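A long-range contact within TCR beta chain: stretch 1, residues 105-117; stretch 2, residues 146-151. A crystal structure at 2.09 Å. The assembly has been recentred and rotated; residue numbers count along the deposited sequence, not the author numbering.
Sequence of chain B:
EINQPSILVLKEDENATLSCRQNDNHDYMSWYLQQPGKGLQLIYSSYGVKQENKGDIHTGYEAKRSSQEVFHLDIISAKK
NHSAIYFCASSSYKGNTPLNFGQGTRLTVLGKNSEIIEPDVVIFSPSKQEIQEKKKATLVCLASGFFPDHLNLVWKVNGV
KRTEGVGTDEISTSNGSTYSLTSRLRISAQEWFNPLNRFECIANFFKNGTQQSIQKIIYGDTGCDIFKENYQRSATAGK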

# COMPACT_ATOMS: atom_id res chain seq x y z
N THR B 105 4.76 -9.64 5.33
CA THR B 105 5.50 -9.30 6.53
C THR B 105 6.58 -8.31 6.13
O THR B 105 7.43 -8.62 5.29
CB THR B 105 6.15 -10.54 7.15
OG1 THR B 105 5.15 -11.50 7.52
CG2 THR B 105 6.96 -10.15 8.38
N ARG B 106 6.56 -7.13 6.73
CA ARG B 106 7.61 -6.16 6.49
C ARG B 106 8.70 -6.38 7.53
O ARG B 106 8.47 -6.19 8.73
CB ARG B 106 7.10 -4.72 6.56
CG ARG B 106 8.26 -3.73 6.52
CD ARG B 106 8.66 -3.38 5.09
NE ARG B 106 9.30 -2.07 5.00
CZ ARG B 106 10.60 -1.89 4.78
NH1 ARG B 106 11.41 -2.93 4.64
NH2 ARG B 106 11.10 -0.66 4.71
N LEU B 107 9.87 -6.77 7.05
CA LEU B 107 11.00 -7.08 7.90
C LEU B 107 12.08 -6.04 7.65
O LEU B 107 12.42 -5.75 6.50
CB LEU B 107 11.53 -8.49 7.59
CG LEU B 107 12.51 -9.15 8.56
CD1 LEU B 107 12.20 -10.63 8.67
CD2 LEU B 107 13.94 -8.95 8.08
N THR B 108 12.61 -5.48 8.73
CA THR B 108 13.70 -4.52 8.66
C THR B 108 14.82 -5.03 9.55
O THR B 108 14.60 -5.36 10.71
CB THR B 108 13.25 -3.12 9.11
OG1 THR B 108 11.98 -2.81 8.53
CG2 THR B 108 14.26 -2.07 8.69
N VAL B 109 16.03 -5.09 9.00
CA VAL B 109 17.21 -5.50 9.75
C VAL B 109 17.99 -4.25 10.10
O VAL B 109 18.44 -3.52 9.21
CB VAL B 109 18.07 -6.50 8.97
CG1 VAL B 109 19.36 -6.77 9.72
CG2 VAL B 109 17.30 -7.78 8.73
N LEU B 110 18.15 -3.99 11.39
CA LEU B 110 18.81 -2.80 11.89
C LEU B 110 20.25 -3.06 12.30
O LEU B 110 20.68 -4.20 12.52
CB LEU B 110 18.02 -2.21 13.06
CG LEU B 110 16.81 -1.37 12.63
CD1 LEU B 110 16.47 -0.34 13.69
CD2 LEU B 110 17.06 -0.70 11.27
N GLY B 111 21.00 -1.98 12.38
CA GLY B 111 22.32 -2.02 12.98
C GLY B 111 22.24 -2.22 14.48
O GLY B 111 21.31 -1.76 15.14
N LYS B 112 23.22 -2.93 15.04
CA LYS B 112 23.14 -3.37 16.43
C LYS B 112 23.38 -2.22 17.40
O LYS B 112 23.51 -2.45 18.61
CB LYS B 112 24.21 -4.42 16.71
CG LYS B 112 24.69 -5.20 15.50
CD LYS B 112 25.93 -5.99 15.87
CE LYS B 112 25.67 -6.86 17.09
NZ LYS B 112 26.67 -7.95 17.29
N ASN B 113 23.42 -1.01 16.86
CA ASN B 113 23.54 0.25 17.58
C ASN B 113 22.26 1.05 17.55
O ASN B 113 21.86 1.62 18.57
CB ASN B 113 24.66 1.08 16.94
CG ASN B 113 24.65 0.95 15.43
OD1 ASN B 113 24.99 -0.11 14.90
ND2 ASN B 113 24.22 1.99 14.73
N SER B 114 21.58 1.08 16.40
CA SER B 114 20.36 1.85 16.25
C SER B 114 19.24 1.25 17.08
O SER B 114 19.06 0.03 17.13
CB SER B 114 19.96 1.90 14.77
OG SER B 114 20.53 3.02 14.12
N GLU B 115 18.47 2.12 17.72
CA GLU B 115 17.29 1.69 18.45
C GLU B 115 16.02 2.01 17.67
O GLU B 115 16.00 2.87 16.79
CB GLU B 115 17.24 2.34 19.83
CG GLU B 115 17.75 1.42 20.93
CD GLU B 115 16.96 1.54 22.21
OE1 GLU B 115 16.53 0.50 22.74
OE2 GLU B 115 16.77 2.68 22.69
N ILE B 116 14.95 1.30 18.02
CA ILE B 116 13.63 1.58 17.47
C ILE B 116 13.01 2.71 18.27
O ILE B 116 13.00 2.69 19.50
CB ILE B 116 12.75 0.32 17.52
CG1 ILE B 116 13.31 -0.78 16.62
CG2 ILE B 116 11.31 0.66 17.14
CD1 ILE B 116 12.81 -2.16 16.98
N ILE B 117 12.48 3.72 17.57
CA ILE B 117 11.83 4.85 18.21
C ILE B 117 10.35 4.80 17.87
O ILE B 117 9.98 4.76 16.69
CB ILE B 117 12.46 6.18 17.78
CG1 ILE B 117 13.98 6.14 17.97
CG2 ILE B 117 11.86 7.33 18.56
CD1 ILE B 117 14.74 7.05 17.03
N PHE B 146 9.44 8.45 14.30
CA PHE B 146 9.66 7.02 14.45
C PHE B 146 10.80 6.53 13.55
O PHE B 146 11.15 7.14 12.55
CB PHE B 146 8.38 6.23 14.15
CG PHE B 146 7.82 6.45 12.77
CD1 PHE B 146 8.26 5.68 11.70
CD2 PHE B 146 6.84 7.40 12.55
CE1 PHE B 146 7.74 5.87 10.44
CE2 PHE B 146 6.31 7.59 11.29
CZ PHE B 146 6.76 6.83 10.23
N PHE B 147 11.38 5.39 13.96
CA PHE B 147 12.45 4.69 13.28
C PHE B 147 12.29 3.20 13.58
O PHE B 147 12.11 2.85 14.76
CB PHE B 147 13.84 5.16 13.71
CG PHE B 147 14.95 4.61 12.86
CD1 PHE B 147 15.28 5.21 11.66
CD2 PHE B 147 15.64 3.49 13.26
CE1 PHE B 147 16.29 4.70 10.87
CE2 PHE B 147 16.66 2.97 12.48
CZ PHE B 147 16.99 3.58 11.29
N PRO B 148 12.33 2.32 12.57
CA PRO B 148 12.66 2.59 11.17
C PRO B 148 11.48 3.06 10.32
O PRO B 148 10.42 3.38 10.85
CB PRO B 148 13.18 1.24 10.67
CG PRO B 148 12.70 0.21 11.65
CD PRO B 148 12.01 0.89 12.79
N ASP B 149 11.69 3.10 9.00
CA ASP B 149 10.76 3.76 8.10
C ASP B 149 9.39 3.10 8.03
O ASP B 149 8.43 3.75 7.60
CB ASP B 149 11.36 3.81 6.69
CG ASP B 149 11.51 2.44 6.08
OD1 ASP B 149 11.77 1.48 6.83
OD2 ASP B 149 11.36 2.32 4.84
N HIS B 150 9.26 1.83 8.42
CA HIS B 150 8.00 1.13 8.24
C HIS B 150 7.09 1.27 9.45
O HIS B 150 7.51 1.03 10.59
CB HIS B 150 8.18 -0.34 7.91
CG HIS B 150 6.96 -0.96 7.30
ND1 HIS B 150 6.05 -1.68 8.04
CD2 HIS B 150 6.48 -0.92 6.04
CE1 HIS B 150 5.07 -2.08 7.25
NE2 HIS B 150 5.31 -1.64 6.03
N LEU B 151 5.83 1.62 9.19
CA LEU B 151 4.82 1.79 10.20
C LEU B 151 3.47 1.76 9.50
O LEU B 151 3.35 2.18 8.35
CB LEU B 151 5.03 3.11 10.95
CG LEU B 151 4.02 3.60 11.98
CD1 LEU B 151 4.77 4.34 13.06
CD2 LEU B 151 2.98 4.52 11.34

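Stretch 1 begins as a strand, residues 105-110, and continues as a loop to Ile117. The loop bends just after the strand, where a weak hydrogen bond runs from Ser114 N to Gly111 O at 3.1 Å. Stretch 2 follows an irregular path, with a cis peptide bond between Phe147 and Pro148.

The two backbones pair at one point. Ile117 and Phe147 form a single antiparallel bridge, with their CA atoms 5.0 Å apart. Ile117 N donates to Phe147 O at 3.0 Å, and Phe147 N donates to Ile117 O at 3.1 Å. Both bonds are fairly straight, with angles at the hydrogen of 152° and 161°. Each carbonyl also receives a CA-H contact. Phe146 CA lies 3.2 Å from Ile117 O, and Ile116 CA lies 3.4 Å from Phe147 O. At the other end, the strand stays further off: the CA atoms of Arg106 and His150 are 7.5 Å apart, and side chains fill the gap.

The strand alternates in the usual way. Arg106, Thr108 and Leu110 point toward stretch 2, while Thr105 and Leu107 point away.

Phe147 has the largest area covered by the other stretch. Its ring lies against the end of the strand and the loop that follows. Leu110 CD1 approaches Phe147 CE2 at 3.5 Å, an apolar contact. Ser114 CB is 4.2 Å from Phe147 CE2, and the backbone atom Glu115 O is 3.6 Å from Phe147 CD2. Near the bridge, Ile117 CD1 packs on Phe147 CB at 3.9 Å.

Pro148 points toward the strand and offers it an apolar surface. Thr108 CG2 meets Pro148 CB at 4.0 Å, using its methyl group. Leu110 CD1 lies 4.3 Å from Pro148 CG, and Ile116 CG1 lies 4.4 Å from Pro148 CD. These contacts are looser than the one between Leu110 and Phe147.

Arg106 joins polar and nonpolar chemistry in one side chain. Arg106 CG sits over one face of the His150 ring, 3.2 Å from the ring centroid and 15° off the normal. This is a CH-pi contact, in which an aliphatic C-H meets the ring's pi electrons. Further out, Arg106 NH2 forms a salt bridge with Asp149 OD2 at 3.0 Å. Opposite charges favour the pairing, but the hydrogen bond within it is weak, because its angle at the hydrogen is 120°. His150 ND1 is buried by the contact and has no hydrogen-bonding partner in the model.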